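Local coordinates for protein NalD (Pseudomonas aeruginosa PAO1, PDB 5DAJ) that probably binds DNA as a TetR-family regulator and represses the MexAB-OprM multidrug efflux pump, a repression relieved when novobiocin binds the repressor, at residues V96-L99 and K104-R107; L171-D176 and E191-P196; N175-L178 and L183-P186. All coordinates share one frame; numbering follows the deposited sequence.

Contact 1: residues V96-L99 and K104-R107; sequences VQSL and KKRR
The tight junction between helix 84-101 and helix 103-114 is pinned by Arg106, which reaches back to the carbonyl of Leu99. Arg106 NE donates to Leu99 O at 3.0 Å, with an N-H...O angle of 163°. The oxygen lies at the edge of the guanidinium, close to its plane, and the donor comes in almost in line with the C=O bond. A bend at chi3 (-40°) swings the planar group round to face the end of the first helix. NH2 of the same group bonds to Leu100 O, so one arginine serves two successive carbonyls at a C-terminal helix end. Those carbonyls carry the negative end of the helix dipole, which a cation probably suits. The Lys105 chain, through CD and CE, runs alongside the Ser98 hydroxyl without a bond, while OG itself is hydrogen-bonded to Ala95 O. Serine suits this spot because it is small and can return its polar atom to its own helix; lysine is long enough for its methylenes to pass Ser98 and its far end to lie by Phe174. Such a junction, with the C-terminal end of one helix held by an arginine from the next, belongs to the helical C-terminal domain of a TetR-family protein.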
ATOM      1  N   VAL A  96       2.091  -9.829  10.445  1.00 47.90           N
ATOM      2  CA  VAL A  96       0.910 -10.154   9.639  1.00 47.84           C
ATOM      3  C   VAL A  96      -0.206 -10.694  10.537  1.00 49.80           C
ATOM      4  O   VAL A  96      -1.353 -10.264  10.439  1.00 53.84           O
ATOM      5  CB  VAL A  96       1.225 -11.161   8.508  1.00 48.86           C
ATOM      6  CG1 VAL A  96      -0.048 -11.663   7.827  1.00 49.85           C
ATOM      7  CG2 VAL A  96       2.134 -10.524   7.473  1.00 50.48           C
ATOM      8  N   GLN A  97       0.148 -11.625  11.413  1.00 48.56           N
ATOM      9  CA  GLN A  97      -0.811 -12.193  12.368  1.00 50.88           C
ATOM     10  C   GLN A  97      -1.410 -11.170  13.362  1.00 54.90           C
ATOM     11  O   GLN A  97      -2.549 -11.323  13.787  1.00 63.66           O
ATOM     12  CB  GLN A  97      -0.166 -13.339  13.133  1.00 50.26           C
ATOM     13  CG  GLN A  97       0.059 -14.572  12.277  1.00 50.44           C
ATOM     14  CD  GLN A  97       0.650 -15.730  13.050  1.00 54.76           C
ATOM     15  OE1 GLN A  97       1.463 -15.538  13.947  1.00 64.56           O
ATOM     16  NE2 GLN A  97       0.240 -16.944  12.709  1.00 55.79           N
ATOM     17  N   SER A  98      -0.652 -10.129  13.708  1.00 59.65           N
ATOM     18  CA  SER A  98      -1.131  -9.044  14.609  1.00 59.53           C
ATOM     19  C   SER A  98      -2.354  -8.270  14.086  1.00 61.92           C
ATOM     20  O   SER A  98      -3.106  -7.670  14.874  1.00 73.43           O
ATOM     21  CB  SER A  98      -0.021  -8.037  14.908  1.00 58.95           C
ATOM     22  OG  SER A  98       0.232  -7.213  13.787  1.00 59.68           O
ATOM     23  N   LEU A  99      -2.539  -8.280  12.763  1.00 62.47           N
ATOM     24  CA  LEU A  99      -3.727  -7.686  12.118  1.00 58.79           C
ATOM     25  C   LEU A  99      -5.050  -8.151  12.719  1.00 58.76           C
ATOM     26  O   LEU A  99      -6.001  -7.381  12.797  1.00 65.68           O
ATOM     27  CB  LEU A  99      -3.747  -8.003  10.621  1.00 54.52           C
ATOM     28  CG  LEU A  99      -2.739  -7.260   9.754  1.00 54.74           C
ATOM     29  CD1 LEU A  99      -2.649  -7.910   8.381  1.00 59.85           C
ATOM     30  CD2 LEU A  99      -3.131  -5.801   9.632  1.00 56.21           C
ATOM     31  N   LYS A 104      -6.561  -2.341  18.123  1.00 54.69           N
ATOM     32  CA  LYS A 104      -6.032  -0.968  18.100  1.00 58.63           C
ATOM     33  C   LYS A 104      -5.097  -0.771  16.899  1.00 61.58           C
ATOM     34  O   LYS A 104      -5.223   0.221  16.167  1.00 61.07           O
ATOM     35  CB  LYS A 104      -5.271  -0.586  19.376  1.00 63.54           C
ATOM     36  CG  LYS A 104      -5.148   0.926  19.546  1.00 68.74           C
ATOM     37  CD  LYS A 104      -4.325   1.335  20.765  1.00 70.45           C
ATOM     38  CE  LYS A 104      -4.422   2.840  21.067  1.00 74.50           C
ATOM     39  NZ  LYS A 104      -5.776   3.333  21.448  1.00 79.10           N
ATOM     40  N   LYS A 105      -4.176  -1.726  16.717  1.00 55.39           N
ATOM     41  CA  LYS A 105      -3.246  -1.742  15.574  1.00 54.75           C
ATOM     42  C   LYS A 105      -4.004  -1.725  14.253  1.00 51.11           C
ATOM     43  O   LYS A 105      -3.701  -0.940  13.358  1.00 56.66           O
ATOM     44  CB  LYS A 105      -2.331  -2.979  15.612  1.00 64.82           C
ATOM     45  CG  LYS A 105      -1.061  -2.902  14.752  1.00 72.01           C
ATOM     46  CD  LYS A 105      -0.399  -4.283  14.613  1.00 74.72           C
ATOM     47  CE  LYS A 105       1.122  -4.259  14.676  1.00 73.30           C
ATOM     48  NZ  LYS A 105       1.745  -4.035  13.342  1.00 73.46           N
ATOM     49  N   ARG A 106      -4.988  -2.609  14.150  1.00 49.89           N
ATOM     50  CA  ARG A 106      -5.810  -2.727  12.946  1.00 43.31           C
ATOM     51  C   ARG A 106      -6.476  -1.385  12.640  1.00 51.16           C
ATOM     52  O   ARG A 106      -6.355  -0.889  11.524  1.00 53.48           O
ATOM     53  CB  ARG A 106      -6.863  -3.827  13.098  1.00 49.08           C
ATOM     54  CG  ARG A 106      -7.657  -4.129  11.830  1.00 50.95           C
ATOM     55  CD  ARG A 106      -8.894  -4.953  12.132  1.00 60.91           C
ATOM     56  NE  ARG A 106      -8.636  -5.999  13.134  1.00 68.93           N
ATOM     57  CZ  ARG A 106      -9.334  -6.207  14.256  1.00 71.43           C
ATOM     58  NH1 ARG A 106     -10.408  -5.479  14.570  1.00 75.37           N
ATOM     59  NH2 ARG A 106      -8.961  -7.188  15.073  1.00 79.20           N
ATOM     60  N   ARG A 107      -7.134  -0.804  13.640  1.00 43.21           N
ATOM     61  CA  ARG A 107      -7.844   0.475  13.479  1.00 45.17           C
ATOM     62  C   ARG A 107      -6.920   1.607  12.993  1.00 43.08           C
ATOM     63  O   ARG A 107      -7.219   2.284  12.006  1.00 42.02           O
ATOM     64  CB  ARG A 107      -8.546   0.889  14.781  1.00 47.29           C
ATOM     65  CG  ARG A 107      -9.733   0.003  15.153  1.00 50.82           C
ATOM     66  CD  ARG A 107     -10.257   0.265  16.569  1.00 49.06           C
ATOM     67  NE  ARG A 107     -10.601   1.670  16.802  1.00 49.16           N
ATOM     68  CZ  ARG A 107     -11.774   2.250  16.533  1.00 50.81           C
ATOM     69  NH1 ARG A 107     -12.793   1.570  16.020  1.00 45.59           N
ATOM     70  NH2 ARG A 107     -11.939   3.545  16.784  1.00 59.11           N
TER

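Contact 2: residues L171-D176 and E191-P196; sequences LGLFND and EHLLEP
Leu173 leans from helix 159-179 onto Leu193 and Leu194 of helix 186-201, in a buried and wholly apolar contact. Its CB points at the neighbouring helix, and CG stands anti to the carbonyl carbon (chi1 -70°), carrying the fork across the gap between the two backbones. At CG the chain divides, and each methyl finds its own partner. CD1 meets CD2 of Leu194 at 3.9 Å and also lies 4.1 Å from CG2 of Val96, on helix 84-101. CD2 goes to Leu193, whose CD1 is 4.1 Å away. The three leucines thus touch methyl to methyl, their side chains slanting across one another. The bond to CB of Leu193 points toward the facing helix, whereas Leu194 leaves its backbone off to the side and brings only its branch end across; that residue packs against Leu169 and Ile170 as well. Leucine fits here because two of them, reaching from backbones whose CA atoms (Leu173 and Leu193) are 8.5 Å apart, meet methyl to methyl without leaving a polar group in the core. Next to it the chemistry changes: Asp176 forms a salt bridge with Arg179 through OD1 and a hydrogen bond through OD2 with His167 of the second subunit, and Leu173 also packs against Ala168 of that subunit. This leucine layer joins the last two helices of the chain beside the dimer interface; in TetR-family proteins these two helices commonly build the dimer's four-helix bundle, and the contacts of Leu173 and Asp176 with the second subunit are consistent with that.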
ATOM      1  N   LEU A 171       4.253  -4.910   3.330  1.00 39.51           N
ATOM      2  CA  LEU A 171       3.443  -3.711   3.148  1.00 36.51           C
ATOM      3  C   LEU A 171       2.207  -4.003   2.314  1.00 37.21           C
ATOM      4  O   LEU A 171       1.114  -3.548   2.640  1.00 36.67           O
ATOM      5  CB  LEU A 171       4.258  -2.613   2.473  1.00 35.52           C
ATOM      6  CG  LEU A 171       3.540  -1.305   2.164  1.00 37.77           C
ATOM      7  CD1 LEU A 171       3.030  -0.630   3.427  1.00 37.50           C
ATOM      8  CD2 LEU A 171       4.473  -0.377   1.414  1.00 41.02           C
ATOM      9  N   GLY A 172       2.403  -4.751   1.233  1.00 37.75           N
ATOM     10  CA  GLY A 172       1.325  -5.130   0.331  1.00 40.11           C
ATOM     11  C   GLY A 172       0.262  -5.992   0.990  1.00 42.18           C
ATOM     12  O   GLY A 172      -0.928  -5.777   0.788  1.00 43.71           O
ATOM     13  N   LEU A 173       0.698  -6.957   1.789  1.00 41.89           N
ATOM     14  CA  LEU A 173      -0.222  -7.813   2.539  1.00 42.61           C
ATOM     15  C   LEU A 173      -1.097  -7.006   3.499  1.00 41.56           C
ATOM     16  O   LEU A 173      -2.310  -7.204   3.553  1.00 41.51           O
ATOM     17  CB  LEU A 173       0.537  -8.889   3.317  1.00 43.55           C
ATOM     18  CG  LEU A 173       1.193  -9.979   2.474  1.00 42.36           C
ATOM     19  CD1 LEU A 173       2.091 -10.821   3.360  1.00 43.43           C
ATOM     20  CD2 LEU A 173       0.162 -10.850   1.784  1.00 42.74           C
ATOM     21  N   PHE A 174      -0.460  -6.108   4.245  1.00 40.42           N
ATOM     22  CA  PHE A 174      -1.163  -5.166   5.131  1.00 42.07           C
ATOM     23  C   PHE A 174      -2.173  -4.352   4.336  1.00 42.91           C
ATOM     24  O   PHE A 174      -3.340  -4.265   4.699  1.00 46.41           O
ATOM     25  CB  PHE A 174      -0.185  -4.212   5.825  1.00 41.37           C
ATOM     26  CG  PHE A 174       0.412  -4.761   7.091  1.00 45.00           C
ATOM     27  CD1 PHE A 174       1.039  -5.988   7.101  1.00 47.62           C
ATOM     28  CD2 PHE A 174       0.368  -4.023   8.272  1.00 50.12           C
ATOM     29  CE1 PHE A 174       1.592  -6.486   8.270  1.00 52.85           C
ATOM     30  CE2 PHE A 174       0.920  -4.510   9.448  1.00 52.79           C
ATOM     31  CZ  PHE A 174       1.539  -5.745   9.444  1.00 51.96           C
ATOM     32  N   ASN A 175      -1.717  -3.797   3.226  1.00 40.71           N
ATOM     33  CA  ASN A 175      -2.549  -2.938   2.390  1.00 44.65           C
ATOM     34  C   ASN A 175      -3.756  -3.680   1.814  1.00 46.95           C
ATOM     35  O   ASN A 175      -4.891  -3.215   1.927  1.00 41.60           O
ATOM     36  CB  ASN A 175      -1.736  -2.340   1.243  1.00 48.08           C
ATOM     37  CG  ASN A 175      -2.187  -0.954   0.884  1.00 53.61           C
ATOM     38  OD1 ASN A 175      -3.080  -0.780   0.056  1.00 66.89           O
ATOM     39  ND2 ASN A 175      -1.577   0.048   1.507  1.00 55.64           N
ATOM     40  N   ASP A 176      -3.486  -4.832   1.196  1.00 40.90           N
ATOM     41  CA  ASP A 176      -4.536  -5.689   0.620  1.00 41.44           C
ATOM     42  C   ASP A 176      -5.559  -6.081   1.670  1.00 42.28           C
ATOM     43  O   ASP A 176      -6.761  -5.913   1.463  1.00 47.88           O
ATOM     44  CB  ASP A 176      -3.956  -6.963  -0.026  1.00 42.90           C
ATOM     45  CG  ASP A 176      -3.837  -6.877  -1.544  1.00 45.94           C
ATOM     46  OD1 ASP A 176      -4.468  -6.008  -2.171  1.00 45.26           O
ATOM     47  OD2 ASP A 176      -3.108  -7.707  -2.126  1.00 46.69           O
ATOM     48  N   GLU A 191       1.756 -17.789   7.124  1.00 49.27           N
ATOM     49  CA  GLU A 191       2.875 -18.716   6.829  1.00 51.38           C
ATOM     50  C   GLU A 191       3.075 -18.919   5.336  1.00 51.77           C
ATOM     51  O   GLU A 191       4.194 -18.820   4.824  1.00 56.52           O
ATOM     52  CB  GLU A 191       2.621 -20.101   7.417  1.00 57.16           C
ATOM     53  CG  GLU A 191       2.666 -20.192   8.930  1.00 65.61           C
ATOM     54  CD  GLU A 191       2.173 -21.535   9.441  1.00 76.61           C
ATOM     55  OE1 GLU A 191       2.249 -22.541   8.695  1.00 76.18           O
ATOM     56  OE2 GLU A 191       1.706 -21.582  10.597  1.00 88.06           O
ATOM     57  N   HIS A 192       1.976 -19.225   4.658  1.00 49.75           N
ATOM     58  CA  HIS A 192       1.997 -19.597   3.236  1.00 50.30           C
ATOM     59  C   HIS A 192       2.157 -18.404   2.301  1.00 45.86           C
ATOM     60  O   HIS A 192       2.691 -18.538   1.203  1.00 47.50           O
ATOM     61  CB  HIS A 192       0.727 -20.360   2.879  1.00 52.54           C
ATOM     62  CG  HIS A 192       0.544 -21.615   3.665  1.00 61.55           C
ATOM     63  ND1 HIS A 192       1.295 -22.750   3.438  1.00 65.26           N
ATOM     64  CD2 HIS A 192      -0.299 -21.915   4.682  1.00 67.84           C
ATOM     65  CE1 HIS A 192       0.914 -23.697   4.276  1.00 73.90           C
ATOM     66  NE2 HIS A 192      -0.049 -23.216   5.043  1.00 75.63           N
ATOM     67  N   LEU A 193       1.693 -17.241   2.748  1.00 48.51           N
ATOM     68  CA  LEU A 193       1.865 -15.991   1.997  1.00 46.06           C
ATOM     69  C   LEU A 193       3.319 -15.522   1.985  1.00 46.74           C
ATOM     70  O   LEU A 193       3.798 -14.973   0.986  1.00 45.87           O
ATOM     71  CB  LEU A 193       0.966 -14.901   2.574  1.00 45.72           C
ATOM     72  CG  LEU A 193      -0.527 -15.166   2.367  1.00 47.43           C
ATOM     73  CD1 LEU A 193      -1.365 -14.365   3.356  1.00 49.48           C
ATOM     74  CD2 LEU A 193      -0.942 -14.858   0.936  1.00 43.41           C
ATOM     75  N   LEU A 194       4.002 -15.742   3.104  1.00 44.99           N
ATOM     76  CA  LEU A 194       5.412 -15.372   3.264  1.00 49.09           C
ATOM     77  C   LEU A 194       6.383 -16.435   2.741  1.00 51.34           C
ATOM     78  O   LEU A 194       7.478 -16.102   2.276  1.00 52.89           O
ATOM     79  CB  LEU A 194       5.725 -15.083   4.736  1.00 49.42           C
ATOM     80  CG  LEU A 194       4.953 -13.925   5.362  1.00 48.63           C
ATOM     81  CD1 LEU A 194       5.210 -13.879   6.852  1.00 51.62           C
ATOM     82  CD2 LEU A 194       5.324 -12.594   4.728  1.00 50.11           C
ATOM     83  N   GLU A 195       5.968 -17.697   2.815  1.00 52.43           N
ATOM     84  CA  GLU A 195       6.802 -18.833   2.400  1.00 54.01           C
ATOM     85  C   GLU A 195       7.577 -18.611   1.091  1.00 53.82           C
ATOM     86  O   GLU A 195       8.814 -18.692   1.095  1.00 61.23           O
ATOM     87  CB  GLU A 195       5.968 -20.129   2.332  1.00 55.34           C
ATOM     88  CG  GLU A 195       6.728 -21.415   1.993  1.00 63.08           C
ATOM     89  CD  GLU A 195       7.797 -21.803   3.007  1.00 77.95           C
ATOM     90  OE1 GLU A 195       7.899 -21.176   4.094  1.00 85.92           O
ATOM     91  OE2 GLU A 195       8.544 -22.765   2.710  1.00 98.64           O
ATOM     92  N   PRO A 196       6.874 -18.312  -0.020  1.00 50.89           N
ATOM     93  CA  PRO A 196       7.585 -18.223  -1.301  1.00 50.84           C
ATOM     94  C   PRO A 196       8.661 -17.143  -1.338  1.00 47.88           C
ATOM     95  O   PRO A 196       9.721 -17.358  -1.914  1.00 49.09           O
ATOM     96  CB  PRO A 196       6.472 -17.907  -2.303  1.00 51.70           C
ATOM     97  CG  PRO A 196       5.381 -17.306  -1.493  1.00 54.37           C
ATOM     98  CD  PRO A 196       5.441 -18.009  -0.178  1.00 50.75           C
TER

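Contact 3: residues N175-L178 and L183-P186; sequences NDWL and LFDP
Asp176 meets Leu183 through its aliphatic carbon: CB lies 3.7 Å from Leu183 CD1, so the methyl rests at the base of the side chain while the carboxylate is engaged by Arg179. The backbone of Leu183 is tied across the dimer, its O accepting a hydrogen bond from Arg164 of the second subunit. Trp177 follows and does most of the work. Its CG is anti to the backbone N (chi1 -169°), which swings the indole from the helix flank over to the returning chain. The first atom out, CB, already touches CZ of Phe184 at 3.7 Å, and farther on CD1 sits over the centre of the phenyl ring, 3.8 Å above its plane. The two rings are oblique, their planes at 44°, so neither a parallel nor a perpendicular arrangement is reached. These residues belong to the turn of a helical hairpin, in which helix 159-179 ends, the chain doubles back, and helix 186-201 starts in the C-terminal domain of this TetR-family protein. At the indole edge NE1 lies 2.9 Å from Phe184 O, which sits near the ring plane; the bond is bent to 127° and weak, yet it gives a buried N-H an acceptor in the irregular segment 183-186. Pro186 CG lies over a face of the five-membered ring, 3.7 Å from its centroid, a CH-pi contact, and reaches CE2 at 3.5 Å. Proline suits this place because the first turn of a helix needs no N-H from it, and its compact, puckered ring presents CG to the indole face; just before it, Asp185 occupies the N-cap position of that helix, OD2 also bonding to Thr188 OG1.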
ATOM      1  N   ASN A 175      -1.717  -3.797   3.226  1.00 40.71           N
ATOM      2  CA  ASN A 175      -2.549  -2.938   2.390  1.00 44.65           C
ATOM      3  C   ASN A 175      -3.756  -3.680   1.814  1.00 46.95           C
ATOM      4  O   ASN A 175      -4.891  -3.215   1.927  1.00 41.60           O
ATOM      5  CB  ASN A 175      -1.736  -2.340   1.243  1.00 48.08           C
ATOM      6  CG  ASN A 175      -2.187  -0.954   0.884  1.00 53.61           C
ATOM      7  OD1 ASN A 175      -3.080  -0.780   0.056  1.00 66.89           O
ATOM      8  ND2 ASN A 175      -1.577   0.048   1.507  1.00 55.64           N
ATOM      9  N   ASP A 176      -3.486  -4.832   1.196  1.00 40.90           N
ATOM     10  CA  ASP A 176      -4.536  -5.689   0.620  1.00 41.44           C
ATOM     11  C   ASP A 176      -5.559  -6.081   1.670  1.00 42.28           C
ATOM     12  O   ASP A 176      -6.761  -5.913   1.463  1.00 47.88           O
ATOM     13  CB  ASP A 176      -3.956  -6.963  -0.026  1.00 42.90           C
ATOM     14  CG  ASP A 176      -3.837  -6.877  -1.544  1.00 45.94           C
ATOM     15  OD1 ASP A 176      -4.468  -6.008  -2.171  1.00 45.26           O
ATOM     16  OD2 ASP A 176      -3.108  -7.707  -2.126  1.00 46.69           O
ATOM     17  N   TRP A 177      -5.084  -6.610   2.792  1.00 42.39           N
ATOM     18  CA  TRP A 177      -5.984  -7.158   3.810  1.00 44.16           C
ATOM     19  C   TRP A 177      -6.847  -6.085   4.456  1.00 46.42           C
ATOM     20  O   TRP A 177      -8.039  -6.286   4.653  1.00 49.04           O
ATOM     21  CB  TRP A 177      -5.241  -7.915   4.906  1.00 44.35           C
ATOM     22  CG  TRP A 177      -6.198  -8.667   5.763  1.00 44.66           C
ATOM     23  CD1 TRP A 177      -6.777  -9.863   5.471  1.00 48.70           C
ATOM     24  CD2 TRP A 177      -6.727  -8.259   7.019  1.00 45.05           C
ATOM     25  NE1 TRP A 177      -7.624 -10.234   6.478  1.00 52.69           N
ATOM     26  CE2 TRP A 177      -7.614  -9.267   7.443  1.00 50.26           C
ATOM     27  CE3 TRP A 177      -6.535  -7.145   7.836  1.00 49.84           C
ATOM     28  CZ2 TRP A 177      -8.310  -9.197   8.654  1.00 53.85           C
ATOM     29  CZ3 TRP A 177      -7.229  -7.074   9.043  1.00 52.72           C
ATOM     30  CH2 TRP A 177      -8.105  -8.095   9.438  1.00 51.71           C
ATOM     31  N   LEU A 178      -6.234  -4.955   4.787  1.00 44.03           N
ATOM     32  CA  LEU A 178      -6.961  -3.825   5.375  1.00 42.83           C
ATOM     33  C   LEU A 178      -7.975  -3.214   4.403  1.00 44.26           C
ATOM     34  O   LEU A 178      -9.038  -2.769   4.820  1.00 49.30           O
ATOM     35  CB  LEU A 178      -5.995  -2.754   5.846  1.00 42.24           C
ATOM     36  CG  LEU A 178      -5.098  -3.143   7.021  1.00 41.60           C
ATOM     37  CD1 LEU A 178      -3.932  -2.171   7.170  1.00 41.24           C
ATOM     38  CD2 LEU A 178      -5.892  -3.235   8.309  1.00 41.24           C
ATOM     39  N   LEU A 183      -9.859 -11.327   1.647  1.00 55.17           N
ATOM     40  CA  LEU A 183      -8.793 -11.880   0.785  1.00 49.11           C
ATOM     41  C   LEU A 183      -8.086 -13.063   1.390  1.00 44.55           C
ATOM     42  O   LEU A 183      -7.837 -14.057   0.703  1.00 49.53           O
ATOM     43  CB  LEU A 183      -7.743 -10.820   0.436  1.00 51.87           C
ATOM     44  CG  LEU A 183      -8.079  -9.900  -0.733  1.00 52.35           C
ATOM     45  CD1 LEU A 183      -6.994  -8.840  -0.847  1.00 57.00           C
ATOM     46  CD2 LEU A 183      -8.212 -10.662  -2.040  1.00 49.88           C
ATOM     47  N   PHE A 184      -7.755 -12.953   2.667  1.00 38.39           N
ATOM     48  CA  PHE A 184      -7.119 -14.056   3.368  1.00 33.08           C
ATOM     49  C   PHE A 184      -7.282 -13.952   4.875  1.00 41.62           C
ATOM     50  O   PHE A 184      -7.758 -12.954   5.397  1.00 43.50           O
ATOM     51  CB  PHE A 184      -5.629 -14.181   2.981  1.00 40.98           C
ATOM     52  CG  PHE A 184      -4.783 -13.000   3.359  1.00 42.77           C
ATOM     53  CD1 PHE A 184      -4.253 -12.884   4.641  1.00 45.85           C
ATOM     54  CD2 PHE A 184      -4.480 -12.028   2.430  1.00 42.95           C
ATOM     55  CE1 PHE A 184      -3.459 -11.797   4.994  1.00 42.60           C
ATOM     56  CE2 PHE A 184      -3.694 -10.938   2.776  1.00 42.48           C
ATOM     57  CZ  PHE A 184      -3.179 -10.822   4.057  1.00 40.81           C
ATOM     58  N   ASP A 185      -6.889 -15.029   5.546  1.00 51.27           N
ATOM     59  CA  ASP A 185      -6.910 -15.120   6.999  1.00 51.33           C
ATOM     60  C   ASP A 185      -5.496 -14.895   7.547  1.00 52.86           C
ATOM     61  O   ASP A 185      -4.633 -15.770   7.407  1.00 63.57           O
ATOM     62  CB  ASP A 185      -7.426 -16.494   7.416  1.00 49.93           C
ATOM     63  CG  ASP A 185      -7.382 -16.699   8.909  1.00 53.30           C
ATOM     64  OD1 ASP A 185      -7.724 -15.755   9.659  1.00 56.33           O
ATOM     65  OD2 ASP A 185      -7.011 -17.814   9.346  1.00 53.62           O
ATOM     66  N   PRO A 186      -5.245 -13.736   8.175  1.00 50.77           N
ATOM     67  CA  PRO A 186      -3.922 -13.451   8.745  1.00 52.19           C
ATOM     68  C   PRO A 186      -3.376 -14.520   9.686  1.00 51.46           C
ATOM     69  O   PRO A 186      -2.173 -14.717   9.751  1.00 56.77           O
ATOM     70  CB  PRO A 186      -4.145 -12.145   9.511  1.00 51.93           C
ATOM     71  CG  PRO A 186      -5.247 -11.476   8.777  1.00 52.10           C
ATOM     72  CD  PRO A 186      -6.154 -12.592   8.346  1.00 52.69           C
TER

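Overall arrangement
Contacts 2 and 3 both start from helix 159-179, share Asn175 and Asp176, and are buried beside the second subunit, with centres about 8 Å apart. Contact 1 joins helix 84-101 to helix 103-114, earlier in the chain, is only partly buried, and is not touched by the other chain. Chemistry follows place: methyls alone in contact 2, mainly aromatic rings and proline, with one weak hydrogen bond, in contact 3, and a charged side chain on backbone carbonyls in contact 1. They still form one continuous packing. Leu99 lies against Trp177 and Leu178, Val96 against Leu173 and Phe174, and Phe184 joins contacts 2 and 3 by touching Leu193.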